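Local coordinates for xyloglucanase (Paenibacillus pabuli, PDB 2JEP), which probably hydrolyses the beta-1,4-linked glucan backbone of the plant cell-wall polysaccharide xyloglucan, as a family 5 glycoside hydrolase, at residues V90-N95 against A106-R111; D133-V138 against S179-F184; S335-R340 against V381-I386. All blocks are in the same frame, centred on the assembly; numbering follows the deposited sequence.

Interaction 1: V90-N95 against A106-R111; sequences VSYLNN and AAWLNR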
ATOM      1  N   VAL A  90       6.822  -5.003  -3.314  1.00  6.60           N
ATOM      2  CA  VAL A  90       7.781  -5.746  -4.122  1.00  6.35           C
ATOM      3  C   VAL A  90       8.441  -4.799  -5.108  1.00  6.45           C
ATOM      4  O   VAL A  90       7.754  -4.088  -5.847  1.00  7.07           O
ATOM      5  CB  VAL A  90       7.124  -6.897  -4.913  1.00  6.55           C
ATOM      6  CG1 VAL A  90       8.201  -7.709  -5.657  1.00  7.54           C
ATOM      7  CG2 VAL A  90       6.321  -7.814  -4.005  1.00  8.20           C
ATOM      8  N   SER A  91       9.775  -4.786  -5.115  1.00  6.39           N
ATOM      9  CA  SER A  91      10.522  -4.070  -6.152  1.00  6.79           C
ATOM     10  C   SER A  91      11.100  -5.044  -7.153  1.00  7.11           C
ATOM     11  O   SER A  91      11.330  -6.206  -6.839  1.00  8.27           O
ATOM     12  CB  SER A  91      11.667  -3.263  -5.518  1.00  7.50           C
ATOM     13  OG  SER A  91      11.151  -2.197  -4.755  1.00  7.80           O
ATOM     14  N   TYR A  92      11.339  -4.551  -8.367  1.00  7.69           N
ATOM     15  CA  TYR A  92      11.843  -5.406  -9.449  1.00  7.42           C
ATOM     16  C   TYR A  92      13.179  -4.879  -9.949  1.00  8.30           C
ATOM     17  O   TYR A  92      14.184  -5.597  -9.888  1.00  9.01           O
ATOM     18  CB  TYR A  92      10.760  -5.527 -10.535  1.00  7.29           C
ATOM     19  CG  TYR A  92       9.610  -6.394 -10.073  1.00  7.13           C
ATOM     20  CD1 TYR A  92       9.629  -7.764 -10.249  1.00  7.69           C
ATOM     21  CD2 TYR A  92       8.523  -5.850  -9.382  1.00  7.02           C
ATOM     22  CE1 TYR A  92       8.611  -8.575  -9.795  1.00  7.99           C
ATOM     23  CE2 TYR A  92       7.501  -6.654  -8.904  1.00  7.29           C
ATOM     24  CZ  TYR A  92       7.538  -8.022  -9.123  1.00  7.57           C
ATOM     25  OH  TYR A  92       6.525  -8.862  -8.679  1.00  8.32           O
ATOM     26  N   LEU A  93      13.190  -3.637 -10.424  1.00  8.41           N
ATOM     27  CA  LEU A  93      14.422  -2.886 -10.676  1.00  9.47           C
ATOM     28  C   LEU A  93      15.362  -3.703 -11.599  1.00 10.53           C
ATOM     29  O   LEU A  93      14.927  -4.150 -12.669  1.00 10.44           O
ATOM     30  CB  LEU A  93      15.057  -2.432  -9.359  1.00  9.53           C
ATOM     31  CG  LEU A  93      14.190  -1.535  -8.469  1.00  9.82           C
ATOM     32  CD1 LEU A  93      14.801  -1.378  -7.077  1.00 10.24           C
ATOM     33  CD2 LEU A  93      13.994  -0.196  -9.114  1.00 10.99           C
ATOM     34  N   ASN A  94      16.615  -3.930 -11.192  1.00 10.65           N
ATOM     35  CA  ASN A  94      17.533  -4.539 -12.141  0.50 11.08           C
ATOM     36  C   ASN A  94      17.307  -6.067 -12.281  1.00 11.65           C
ATOM     37  O   ASN A  94      17.985  -6.704 -13.097  1.00 14.01           O
ATOM     38  CB  ASN A  94      19.004  -4.135 -11.847  0.50 10.23           C
ATOM     39  CG  ASN A  94      19.300  -2.609 -12.039  0.50 12.05           C
ATOM     40  OD1 ASN A  94      18.572  -1.870 -12.725  0.50 14.52           O
ATOM     41  ND2 ASN A  94      20.408  -2.155 -11.450  0.50 14.67           N
ATOM     42  N   ASN A  95      16.342  -6.632 -11.559  0.50 10.80           N
ATOM     43  CA  ASN A  95      15.893  -7.987 -11.840  0.50 10.42           C
ATOM     44  C   ASN A  95      14.998  -8.085 -13.073  0.50 10.49           C
ATOM     45  O   ASN A  95      14.575  -9.180 -13.418  0.50 10.55           O
ATOM     46  CB  ASN A  95      15.206  -8.621 -10.631  0.50 10.35           C
ATOM     47  CG  ASN A  95      16.172  -8.913  -9.516  0.50  9.98           C
ATOM     48  OD1 ASN A  95      17.389  -8.767  -9.673  0.50  9.76           O
ATOM     49  ND2 ASN A  95      15.640  -9.394  -8.396  0.50  9.68           N
ATOM     50  N   ALA A 106      13.923 -15.331 -12.784  1.00 11.11           N
ATOM     51  CA  ALA A 106      13.019 -16.403 -12.380  1.00 10.57           C
ATOM     52  C   ALA A 106      13.094 -16.675 -10.874  1.00 10.32           C
ATOM     53  O   ALA A 106      12.089 -16.912 -10.234  1.00 10.62           O
ATOM     54  CB  ALA A 106      13.306 -17.695 -13.183  1.00 13.16           C
ATOM     55  N   ALA A 107      14.303 -16.620 -10.305  1.00  9.60           N
ATOM     56  CA  ALA A 107      14.474 -16.853  -8.877  1.00  9.09           C
ATOM     57  C   ALA A 107      13.750 -15.800  -8.056  1.00  8.81           C
ATOM     58  O   ALA A 107      13.259 -16.095  -6.972  1.00  8.73           O
ATOM     59  CB  ALA A 107      15.971 -16.900  -8.520  1.00  9.82           C
ATOM     60  N   TRP A 108      13.708 -14.573  -8.563  1.00  8.92           N
ATOM     61  CA  TRP A 108      13.008 -13.503  -7.868  1.00  8.13           C
ATOM     62  C   TRP A 108      11.492 -13.755  -7.873  1.00  8.96           C
ATOM     63  O   TRP A 108      10.839 -13.688  -6.835  1.00  9.00           O
ATOM     64  CB  TRP A 108      13.375 -12.151  -8.484  1.00  9.09           C
ATOM     65  CG  TRP A 108      12.797 -10.951  -7.807  1.00  8.24           C
ATOM     66  CD1 TRP A 108      12.100  -9.938  -8.410  1.00  8.45           C
ATOM     67  CD2 TRP A 108      12.906 -10.595  -6.421  1.00  9.87           C
ATOM     68  NE1 TRP A 108      11.764  -8.978  -7.469  1.00  8.93           N
ATOM     69  CE2 TRP A 108      12.248  -9.354  -6.247  1.00  9.71           C
ATOM     70  CE3 TRP A 108      13.502 -11.198  -5.315  1.00 12.60           C
ATOM     71  CZ2 TRP A 108      12.162  -8.710  -5.009  1.00 10.42           C
ATOM     72  CZ3 TRP A 108      13.426 -10.560  -4.089  1.00 12.72           C
ATOM     73  CH2 TRP A 108      12.751  -9.334  -3.937  1.00 12.09           C
ATOM     74  N   LEU A 109      10.919 -14.057  -9.031  1.00  8.71           N
ATOM     75  CA  LEU A 109       9.518 -14.421  -9.078  1.00  9.36           C
ATOM     76  C   LEU A 109       9.208 -15.622  -8.192  1.00  8.65           C
ATOM     77  O   LEU A 109       8.163 -15.642  -7.539  1.00  8.49           O
ATOM     78  CB  LEU A 109       9.060 -14.685 -10.506  1.00 10.46           C
ATOM     79  CG  LEU A 109       8.811 -13.499 -11.419  1.00 13.04           C
ATOM     80  CD1 LEU A 109       8.501 -14.035 -12.818  1.00 14.10           C
ATOM     81  CD2 LEU A 109       7.704 -12.621 -10.850  1.00 13.77           C
ATOM     82  N   ASN A 110      10.094 -16.608  -8.145  1.00  8.31           N
ATOM     83  CA  ASN A 110       9.856 -17.764  -7.272  1.00  8.31           C
ATOM     84  C   ASN A 110       9.876 -17.393  -5.803  1.00  8.32           C
ATOM     85  O   ASN A 110       9.112 -17.933  -5.008  1.00  8.97           O
ATOM     86  CB  ASN A 110      10.872 -18.874  -7.548  1.00  7.99           C
ATOM     87  CG  ASN A 110      10.605 -19.578  -8.843  1.00 10.08           C
ATOM     88  OD1 ASN A 110       9.456 -19.654  -9.280  1.00 13.62           O
ATOM     89  ND2 ASN A 110      11.659 -20.135  -9.445  1.00 10.58           N
ATOM     90  N   ARG A 111      10.744 -16.450  -5.449  1.00  8.03           N
ATOM     91  CA  ARG A 111      10.783 -15.986  -4.058  1.00  7.47           C
ATOM     92  C   ARG A 111       9.527 -15.196  -3.689  1.00  7.93           C
ATOM     93  O   ARG A 111       8.956 -15.373  -2.603  1.00  8.25           O
ATOM     94  CB  ARG A 111      12.029 -15.150  -3.783  1.00  7.66           C
ATOM     95  CG  ARG A 111      12.128 -14.612  -2.365  1.00  8.12           C
ATOM     96  CD  ARG A 111      12.161 -15.747  -1.323  1.00  8.97           C
ATOM     97  NE  ARG A 111      12.114 -15.165   0.019  1.00  8.76           N
ATOM     98  CZ  ARG A 111      11.619 -15.777   1.087  1.00  8.61           C
ATOM     99  NH1 ARG A 111      11.180 -17.026   1.027  1.00  8.20           N
ATOM    100  NH2 ARG A 111      11.518 -15.115   2.232  1.00  9.60           N
TER
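The indole NE1 of Trp108 donates a hydrogen bond to Ser91 O over 2.9 Å. It reaches the oxygen within the carbonyl plane, but the N-H is bent well away from its acceptor, at 132°. This single bond fastens the helix to the backbone of the loop, while the hydroxyl of Ser91 is engaged elsewhere, by Glu53 O and Gly132 N. Chi1 (-176°) sets CG of Trp108 anti to its backbone N, and from there the indole reaches the loop of residues 90-95.

Tyr92 meets the five-membered ring in an offset edge-to-face pair: the indole presents its edge toward the phenol face, with the planes 79° apart and the centroids 5.2 Å apart. In the Asn95 conformer described, one of two modelled, ND2 lies over one indole face, 3.3 Å from Trp108 CG. Val90 CG1 approaches Trp108 CZ2 at 4.1 Å, and Leu109 brings CD2 to the edge of the Tyr92 ring, 4.3 Å from CE1. An aromatic anchor thus folds the loop after strand 85-88 back onto helix 106-120, the next helix of the chain, within one beta-alpha unit of a (beta/alpha)8 barrel.

Interaction 2: D133-V138 against S179-F184; sequences DGYNSV and SMNEVF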
ATOM      1  N   ASP A 133      10.223   0.757  -7.979  1.00  8.10           N
ATOM      2  CA  ASP A 133      10.435   1.064  -9.368  1.00  7.93           C
ATOM      3  C   ASP A 133       9.810   2.378  -9.806  1.00  8.08           C
ATOM      4  O   ASP A 133      10.234   2.943 -10.804  1.00  8.11           O
ATOM      5  CB  ASP A 133       9.854  -0.043 -10.244  1.00  8.11           C
ATOM      6  CG  ASP A 133      10.425  -1.412  -9.940  1.00  8.05           C
ATOM      7  OD1 ASP A 133      10.309  -1.873  -8.781  1.00  8.46           O
ATOM      8  OD2 ASP A 133      11.004  -2.038 -10.875  1.00  8.62           O
ATOM      9  N   GLY A 134       8.788   2.845  -9.100  1.00  7.64           N
ATOM     10  CA  GLY A 134       8.104   4.072  -9.478  1.00  8.01           C
ATOM     11  C   GLY A 134       8.662   5.363  -8.935  1.00  7.54           C
ATOM     12  O   GLY A 134       8.128   6.430  -9.255  1.00  8.27           O
ATOM     13  N   TYR A 135       9.745   5.284  -8.153  1.00  7.90           N
ATOM     14  CA  TYR A 135      10.344   6.475  -7.560  1.00  8.29           C
ATOM     15  C   TYR A 135      11.539   7.026  -8.331  1.00  8.74           C
ATOM     16  O   TYR A 135      12.490   6.310  -8.629  1.00  8.67           O
ATOM     17  CB  TYR A 135      10.839   6.169  -6.177  1.00  7.69           C
ATOM     18  CG  TYR A 135       9.794   5.933  -5.090  1.00  7.24           C
ATOM     19  CD1 TYR A 135       8.941   6.943  -4.693  1.00  6.94           C
ATOM     20  CD2 TYR A 135       9.758   4.727  -4.409  1.00  7.41           C
ATOM     21  CE1 TYR A 135       8.025   6.749  -3.663  1.00  7.11           C
ATOM     22  CE2 TYR A 135       8.872   4.517  -3.376  1.00  7.07           C
ATOM     23  CZ  TYR A 135       8.011   5.529  -2.994  1.00  7.43           C
ATOM     24  OH  TYR A 135       7.144   5.300  -1.941  1.00  8.08           O
ATOM     25  N   ASN A 136      11.511   8.337  -8.569  1.00  9.03           N
ATOM     26  CA  ASN A 136      12.672   9.056  -9.096  1.00 10.18           C
ATOM     27  C   ASN A 136      13.893   8.895  -8.199  1.00 11.48           C
ATOM     28  O   ASN A 136      15.007   8.797  -8.701  1.00 13.96           O
ATOM     29  CB  ASN A 136      12.353  10.553  -9.267  1.00 10.20           C
ATOM     30  CG  ASN A 136      11.537  10.841 -10.497  1.00  9.59           C
ATOM     31  OD1 ASN A 136      10.283  10.909 -10.439  1.00 12.19           O
ATOM     32  ND2 ASN A 136      12.197  10.993 -11.606  1.00  8.34           N
ATOM     33  N   SER A 137      13.676   8.850  -6.892  1.00 11.57           N
ATOM     34  CA  SER A 137      14.772   8.843  -5.930  1.00 12.20           C
ATOM     35  C   SER A 137      15.404   7.481  -5.689  1.00 12.38           C
ATOM     36  O   SER A 137      16.400   7.381  -4.970  1.00 15.30           O
ATOM     37  CB  SER A 137      14.284   9.418  -4.602  1.00 12.75           C
ATOM     38  OG  SER A 137      13.272   8.595  -4.056  1.00 16.37           O
ATOM     39  N   VAL A 138      14.842   6.417  -6.245  1.00 11.09           N
ATOM     40  CA  VAL A 138      15.394   5.056  -6.066  1.00 10.72           C
ATOM     41  C   VAL A 138      16.361   4.752  -7.199  1.00 11.09           C
ATOM     42  O   VAL A 138      16.055   4.993  -8.363  1.00 10.98           O
ATOM     43  CB  VAL A 138      14.254   4.020  -6.024  1.00 10.46           C
ATOM     44  CG1 VAL A 138      14.750   2.591  -6.270  1.00 11.04           C
ATOM     45  CG2 VAL A 138      13.512   4.137  -4.690  1.00 11.47           C
ATOM     46  N   SER A 179      -1.274  -1.837  -8.918  1.00  6.20           N
ATOM     47  CA  SER A 179      -0.561  -1.473 -10.136  1.00  6.26           C
ATOM     48  C   SER A 179       0.823  -0.900  -9.916  1.00  6.61           C
ATOM     49  O   SER A 179       1.739  -1.134 -10.709  1.00  7.16           O
ATOM     50  CB  SER A 179      -1.386  -0.468 -10.904  1.00  6.75           C
ATOM     51  OG  SER A 179      -1.612   0.709 -10.140  1.00  7.01           O
ATOM     52  N   MET A 180       0.940  -0.125  -8.841  1.00  6.50           N
ATOM     53  CA  MET A 180       2.167   0.594  -8.517  0.75  6.52           C
ATOM     54  C   MET A 180       1.927   1.211  -7.150  1.00  6.72           C
ATOM     55  O   MET A 180       0.862   1.000  -6.560  1.00  8.38           O
ATOM     56  CB  MET A 180       2.490   1.631  -9.609  0.75  6.35           C
ATOM     57  CG  MET A 180       1.371   2.605  -9.859  0.75  7.02           C
ATOM     58  SD  MET A 180       1.393   3.281 -11.547  0.75  7.87           S
ATOM     59  CE  MET A 180       0.023   4.418 -11.476  0.75  8.59           C
ATOM     60  N   ASN A 181       2.936   1.901  -6.632  1.00  6.27           N
ATOM     61  CA  ASN A 181       2.901   2.371  -5.259  1.00  5.98           C
ATOM     62  C   ASN A 181       2.601   3.866  -5.202  1.00  5.92           C
ATOM     63  O   ASN A 181       1.438   4.260  -5.395  1.00  7.09           O
ATOM     64  CB  ASN A 181       4.199   1.940  -4.540  1.00  5.68           C
ATOM     65  CG  ASN A 181       4.269   2.404  -3.108  1.00  5.45           C
ATOM     66  OD1 ASN A 181       3.277   2.279  -2.386  1.00  6.75           O
ATOM     67  ND2 ASN A 181       5.425   2.940  -2.691  1.00  6.69           N
ATOM     68  N   GLU A 182       3.623   4.678  -4.962  1.00  6.01           N
ATOM     69  CA  GLU A 182       3.505   6.131  -4.844  1.00  6.55           C
ATOM     70  C   GLU A 182       4.217   6.749  -6.037  1.00  6.60           C
ATOM     71  O   GLU A 182       5.447   6.765  -6.107  1.00  6.95           O
ATOM     72  CB  GLU A 182       4.149   6.624  -3.546  1.00  6.99           C
ATOM     73  CG  GLU A 182       3.471   6.071  -2.316  1.00  7.17           C
ATOM     74  CD  GLU A 182       4.129   6.476  -1.000  1.00  6.43           C
ATOM     75  OE1 GLU A 182       5.288   6.972  -1.006  1.00  8.15           O
ATOM     76  OE2 GLU A 182       3.475   6.280   0.062  1.00  7.53           O
ATOM     77  N   VAL A 183       3.411   7.171  -7.005  1.00  6.84           N
ATOM     78  CA  VAL A 183       3.887   7.562  -8.344  1.00  7.08           C
ATOM     79  C   VAL A 183       3.607   9.044  -8.551  1.00  7.36           C
ATOM     80  O   VAL A 183       2.466   9.508  -8.496  1.00  7.89           O
ATOM     81  CB  VAL A 183       3.230   6.653  -9.401  1.00  7.31           C
ATOM     82  CG1 VAL A 183       3.426   7.145 -10.832  1.00  8.52           C
ATOM     83  CG2 VAL A 183       3.798   5.224  -9.247  1.00  9.25           C
ATOM     84  N   PHE A 184       4.695   9.796  -8.714  1.00  6.92           N
ATOM     85  CA  PHE A 184       4.663  11.216  -8.973  1.00  7.76           C
ATOM     86  C   PHE A 184       6.035  11.628  -9.515  1.00  8.73           C
ATOM     87  O   PHE A 184       6.849  10.757  -9.843  1.00  8.83           O
ATOM     88  CB  PHE A 184       4.213  12.049  -7.741  1.00  8.57           C
ATOM     89  CG  PHE A 184       5.216  12.176  -6.603  1.00  9.70           C
ATOM     90  CD1 PHE A 184       5.980  11.114  -6.128  1.00 10.65           C
ATOM     91  CD2 PHE A 184       5.291  13.394  -5.930  1.00 11.99           C
ATOM     92  CE1 PHE A 184       6.869  11.308  -5.035  1.00 11.75           C
ATOM     93  CE2 PHE A 184       6.142  13.564  -4.849  1.00 13.95           C
ATOM     94  CZ  PHE A 184       6.934  12.523  -4.414  1.00 12.89           C
TER
HETATM   95  O   HOH W   1       7.120   8.330  -7.700  1.00  8.10           O
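Tyr135 and Glu182 are joined by the one direct hydrogen bond of this contact: the phenol OH donates to OE1 over 2.7 Å. The acceptor lies in the plane of the tyrosine ring, at its edge, yet the hydroxyl meets the carboxylate from above, 55° out of its plane, and the planes of ring and carboxylate stand nearly perpendicular (89°). Beyond CG the glutamate chain is extended, and its other oxygen, OE2, is bonded to His264 ND1, so the two carboxylate oxygens have different partners. Asn181 ND2 also comes within 3.0 Å of Tyr135 OH, but the angle is too poor for a hydrogen bond; the amide oxygen of Asn181 is held by Arg87.

The consecutive Asn181 and Glu182 follow strand 175-178, the fourth of the (beta/alpha)8 barrel. In family 5 enzymes an Asn-Glu pair at this position carries the general acid/base, consistent with Glu182 having that role here, and Glu323, on the seventh strand, touches both side chains.

A water bridges the two backbones. It accepts from Phe184 N and donates to Gly134 O at 2.7 Å and Glu182 O at 2.8 Å, though more acceptors lie within reach than it has protons.

Apolar packing is slight. Gly134 CA lies 4.5 Å from Val183 CG2, and a side chain on this glycine would point at that methyl and crowd it. At the margin, Asn136 ND2 is hydrogen-bonded to Asn146 OD1, while OD1 of Asn136 stays 3.5 Å from Phe184 O, two acceptors side by side without a bond.

Interaction 3: S335-R340 against V381-I386; sequences SNNVYR and VTQQNI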
ATOM      1  N   SER A 335       5.657   9.730  26.642  1.00  7.26           N
ATOM      2  CA  SER A 335       4.240   9.411  26.432  1.00  7.36           C
ATOM      3  C   SER A 335       3.847   9.131  24.980  1.00  6.86           C
ATOM      4  O   SER A 335       2.691   8.895  24.703  1.00  7.71           O
ATOM      5  CB  SER A 335       3.351  10.501  26.986  1.00  7.95           C
ATOM      6  OG  SER A 335       3.380  11.709  26.235  1.00  9.19           O
ATOM      7  N   ASN A 336       4.807   9.122  24.060  1.00  6.94           N
ATOM      8  CA  ASN A 336       4.463   9.058  22.645  1.00  6.85           C
ATOM      9  C   ASN A 336       3.604   7.879  22.260  1.00  6.94           C
ATOM     10  O   ASN A 336       2.752   8.003  21.381  1.00  6.96           O
ATOM     11  CB  ASN A 336       5.735   9.129  21.808  1.00  7.34           C
ATOM     12  CG  ASN A 336       5.497   8.915  20.321  1.00  6.72           C
ATOM     13  OD1 ASN A 336       5.934   7.890  19.771  1.00  7.25           O
ATOM     14  ND2 ASN A 336       4.861   9.884  19.647  1.00  6.82           N
ATOM     15  N   ASN A 337       3.811   6.712  22.869  1.00  7.22           N
ATOM     16  CA  ASN A 337       3.031   5.549  22.440  1.00  7.30           C
ATOM     17  C   ASN A 337       1.540   5.689  22.740  1.00  7.50           C
ATOM     18  O   ASN A 337       0.723   5.071  22.061  1.00  8.25           O
ATOM     19  CB  ASN A 337       3.592   4.247  23.006  1.00  8.09           C
ATOM     20  CG  ASN A 337       4.750   3.706  22.205  1.00  8.17           C
ATOM     21  OD1 ASN A 337       4.824   3.912  21.004  1.00  9.82           O
ATOM     22  ND2 ASN A 337       5.685   3.039  22.872  1.00  9.39           N
ATOM     23  N   VAL A 338       1.175   6.504  23.727  1.00  7.60           N
ATOM     24  CA  VAL A 338      -0.234   6.790  23.938  1.00  8.18           C
ATOM     25  C   VAL A 338      -0.837   7.352  22.662  1.00  6.99           C
ATOM     26  O   VAL A 338      -1.945   6.977  22.259  1.00  7.68           O
ATOM     27  CB  VAL A 338      -0.428   7.831  25.101  1.00  8.38           C
ATOM     28  CG1 VAL A 338      -1.879   8.257  25.246  1.00  9.68           C
ATOM     29  CG2 VAL A 338       0.118   7.250  26.437  1.00  9.87           C
ATOM     30  N   TYR A 339      -0.100   8.247  22.017  1.00  6.99           N
ATOM     31  CA  TYR A 339      -0.593   8.915  20.808  1.00  6.40           C
ATOM     32  C   TYR A 339      -0.471   8.092  19.548  1.00  6.47           C
ATOM     33  O   TYR A 339      -1.307   8.206  18.660  1.00  7.12           O
ATOM     34  CB  TYR A 339       0.010  10.345  20.674  1.00  6.97           C
ATOM     35  CG  TYR A 339      -0.192  11.036  21.997  1.00  6.45           C
ATOM     36  CD1 TYR A 339      -1.482  11.300  22.445  1.00  7.26           C
ATOM     37  CD2 TYR A 339       0.856  11.185  22.891  1.00  7.34           C
ATOM     38  CE1 TYR A 339      -1.720  11.764  23.702  1.00  8.10           C
ATOM     39  CE2 TYR A 339       0.627  11.674  24.168  1.00  7.68           C
ATOM     40  CZ  TYR A 339      -0.667  11.933  24.572  1.00  8.11           C
ATOM     41  OH  TYR A 339      -0.954  12.370  25.855  1.00  9.74           O
ATOM     42  N   ARG A 340       0.567   7.257  19.468  1.00  6.76           N
ATOM     43  CA  ARG A 340       0.630   6.324  18.356  1.00  6.86           C
ATOM     44  C   ARG A 340      -0.556   5.379  18.371  1.00  7.28           C
ATOM     45  O   ARG A 340      -1.139   5.071  17.341  1.00  6.85           O
ATOM     46  CB  ARG A 340       1.965   5.570  18.358  1.00  7.55           C
ATOM     47  CG  ARG A 340       3.165   6.519  18.219  1.00  6.76           C
ATOM     48  CD  ARG A 340       4.348   5.875  17.519  1.00  8.92           C
ATOM     49  NE  ARG A 340       4.821   4.724  18.260  1.00  8.48           N
ATOM     50  CZ  ARG A 340       5.467   3.670  17.736  1.00  8.23           C
ATOM     51  NH1 ARG A 340       5.704   3.540  16.426  1.00  8.18           N
ATOM     52  NH2 ARG A 340       5.870   2.724  18.544  1.00  9.07           N
ATOM     53  N   VAL A 381       5.663  -9.820  19.795  1.00 11.33           N
ATOM     54  CA  VAL A 381       4.989  -8.533  19.731  1.00 10.71           C
ATOM     55  C   VAL A 381       5.802  -7.489  20.462  1.00  9.72           C
ATOM     56  O   VAL A 381       6.226  -7.731  21.583  1.00 11.15           O
ATOM     57  CB  VAL A 381       3.593  -8.629  20.399  1.00 11.75           C
ATOM     58  CG1 VAL A 381       2.924  -7.266  20.484  1.00 11.96           C
ATOM     59  CG2 VAL A 381       2.697  -9.645  19.644  1.00 13.14           C
ATOM     60  N   THR A 382       6.003  -6.325  19.854  1.00  8.47           N
ATOM     61  CA  THR A 382       6.675  -5.228  20.523  1.00  8.18           C
ATOM     62  C   THR A 382       5.760  -4.032  20.844  1.00  7.76           C
ATOM     63  O   THR A 382       6.134  -3.170  21.643  1.00  8.42           O
ATOM     64  CB  THR A 382       7.855  -4.714  19.688  1.00  8.30           C
ATOM     65  OG1 THR A 382       7.356  -4.397  18.392  1.00  9.65           O
ATOM     66  CG2 THR A 382       8.975  -5.762  19.613  1.00  9.69           C
ATOM     67  N   GLN A 383       4.574  -3.980  20.239  1.00  7.38           N
ATOM     68  CA  GLN A 383       3.635  -2.871  20.445  1.00  7.63           C
ATOM     69  C   GLN A 383       2.214  -3.388  20.626  1.00  8.06           C
ATOM     70  O   GLN A 383       1.334  -3.152  19.819  1.00  8.52           O
ATOM     71  CB  GLN A 383       3.715  -1.897  19.268  1.00  7.24           C
ATOM     72  CG  GLN A 383       5.088  -1.293  19.047  1.00  7.82           C
ATOM     73  CD  GLN A 383       5.529  -0.323  20.131  1.00  7.53           C
ATOM     74  OE1 GLN A 383       4.719   0.157  20.934  1.00  9.81           O
ATOM     75  NE2 GLN A 383       6.829  -0.025  20.150  1.00  7.54           N
ATOM     76  N   GLN A 384       1.996  -4.110  21.716  1.00  9.12           N
ATOM     77  CA  GLN A 384       0.678  -4.692  21.982  1.00  9.58           C
ATOM     78  C   GLN A 384      -0.403  -3.625  22.036  1.00  8.71           C
ATOM     79  O   GLN A 384      -1.524  -3.841  21.571  1.00  9.39           O
ATOM     80  CB  GLN A 384       0.685  -5.448  23.325  1.00 10.64           C
ATOM     81  CG  GLN A 384      -0.577  -6.206  23.587  1.00 12.31           C
ATOM     82  CD  GLN A 384      -0.728  -7.338  22.640  1.00 11.44           C
ATOM     83  OE1 GLN A 384       0.151  -8.211  22.597  1.00 13.15           O
ATOM     84  NE2 GLN A 384      -1.822  -7.354  21.829  1.00 14.49           N
ATOM     85  N   ASN A 385      -0.094  -2.485  22.644  1.00  8.89           N
ATOM     86  CA  ASN A 385      -1.129  -1.494  22.818  1.00  9.20           C
ATOM     87  C   ASN A 385      -1.543  -0.861  21.479  1.00  7.98           C
ATOM     88  O   ASN A 385      -2.710  -0.545  21.292  1.00  9.19           O
ATOM     89  CB  ASN A 385      -0.726  -0.417  23.842  1.00 10.18           C
ATOM     90  CG  ASN A 385      -0.931  -0.855  25.296  1.00 14.31           C
ATOM     91  OD1 ASN A 385      -1.583  -1.853  25.586  1.00 16.19           O
ATOM     92  ND2 ASN A 385      -0.398  -0.064  26.218  1.00 20.65           N
ATOM     93  N   ILE A 386      -0.601  -0.716  20.535  1.00  8.06           N
ATOM     94  CA  ILE A 386      -0.975  -0.212  19.208  1.00  7.93           C
ATOM     95  C   ILE A 386      -1.798  -1.277  18.462  1.00  7.91           C
ATOM     96  O   ILE A 386      -2.786  -0.960  17.804  1.00  8.42           O
ATOM     97  CB  ILE A 386       0.262   0.238  18.373  1.00  7.57           C
ATOM     98  CG1 ILE A 386       0.934   1.445  19.036  1.00  9.19           C
ATOM     99  CG2 ILE A 386      -0.133   0.534  16.910  1.00  8.72           C
ATOM    100  CD1 ILE A 386       2.263   1.816  18.438  1.00  9.81           C
TER
HETATM  101  O   HOH W   2       8.125   2.078  21.670  1.00  9.19           O
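Ile386 lays its CD1 methyl over one face of the Arg340 guanidinium, 3.6 Å above the plane and displaced toward the rim. The same methyl also rests 3.8 Å from Arg340 CB, so it fills the bend of an arginine chain that folds at chi3 (-61°, which places NE).

What holds the guanidinium flat beneath it is Asn337, one helical turn earlier. Arg340 grips Asn337 OD1 side-on with two nitrogens, NE at 2.9 Å and NH2 at 2.9 Å, and the oxygen lies in the guanidinium plane. The NE bond runs nearly along the C=O axis, whereas NH2 comes in at 141°. Beyond the segments, NH1 donates to Ser326 O.

Gln383 stands at the guanidinium edge, its amide plane turned 81° from that of the arginine. The 3.3 Å between Arg340 NH2 and Gln383 NE2 joins two donors and is no hydrogen bond. The polar link is made by water instead: one molecule accepts from Asn337 ND2 and from Gln383 NE2, both at 2.9 Å. An alanine in place of Asn337 would probably leave Arg340 NE and NH2 without their shared acceptor, the guanidinium freer to turn under Ile386, and the water tied to Gln383 without its second donor.

Gln383 is the N-cap residue of helix 384-393, and Asn337 and Arg340 lie in the first turn of helix 336-353. The contact therefore joins the starts of two outer helices, those following the seventh and eighth strands of the (beta/alpha)8 barrel.

How the interactions relate
Interactions 1 and 2 are neighbours, their centres 16 Å apart, and one carboxylate joins them: Asp133 receives Leu93 N at OD2 (2.7 Å) and Tyr92 N at OD1 (2.9 Å), both probable hydrogen bonds. The loops after the second, third and fourth barrel strands are thus linked in sequence toward the presumed active site. Interaction 2 probably lies at that site, since it holds the likely acid/base Glu182; a bound calcium ion is about 5 Å from that side chain and about 11 Å from that of Ser91 in interaction 1. Interaction 3 stands apart, its centre 30 Å from that of interaction 2 and its nearest atoms about 17 Å away; it packs outer helices.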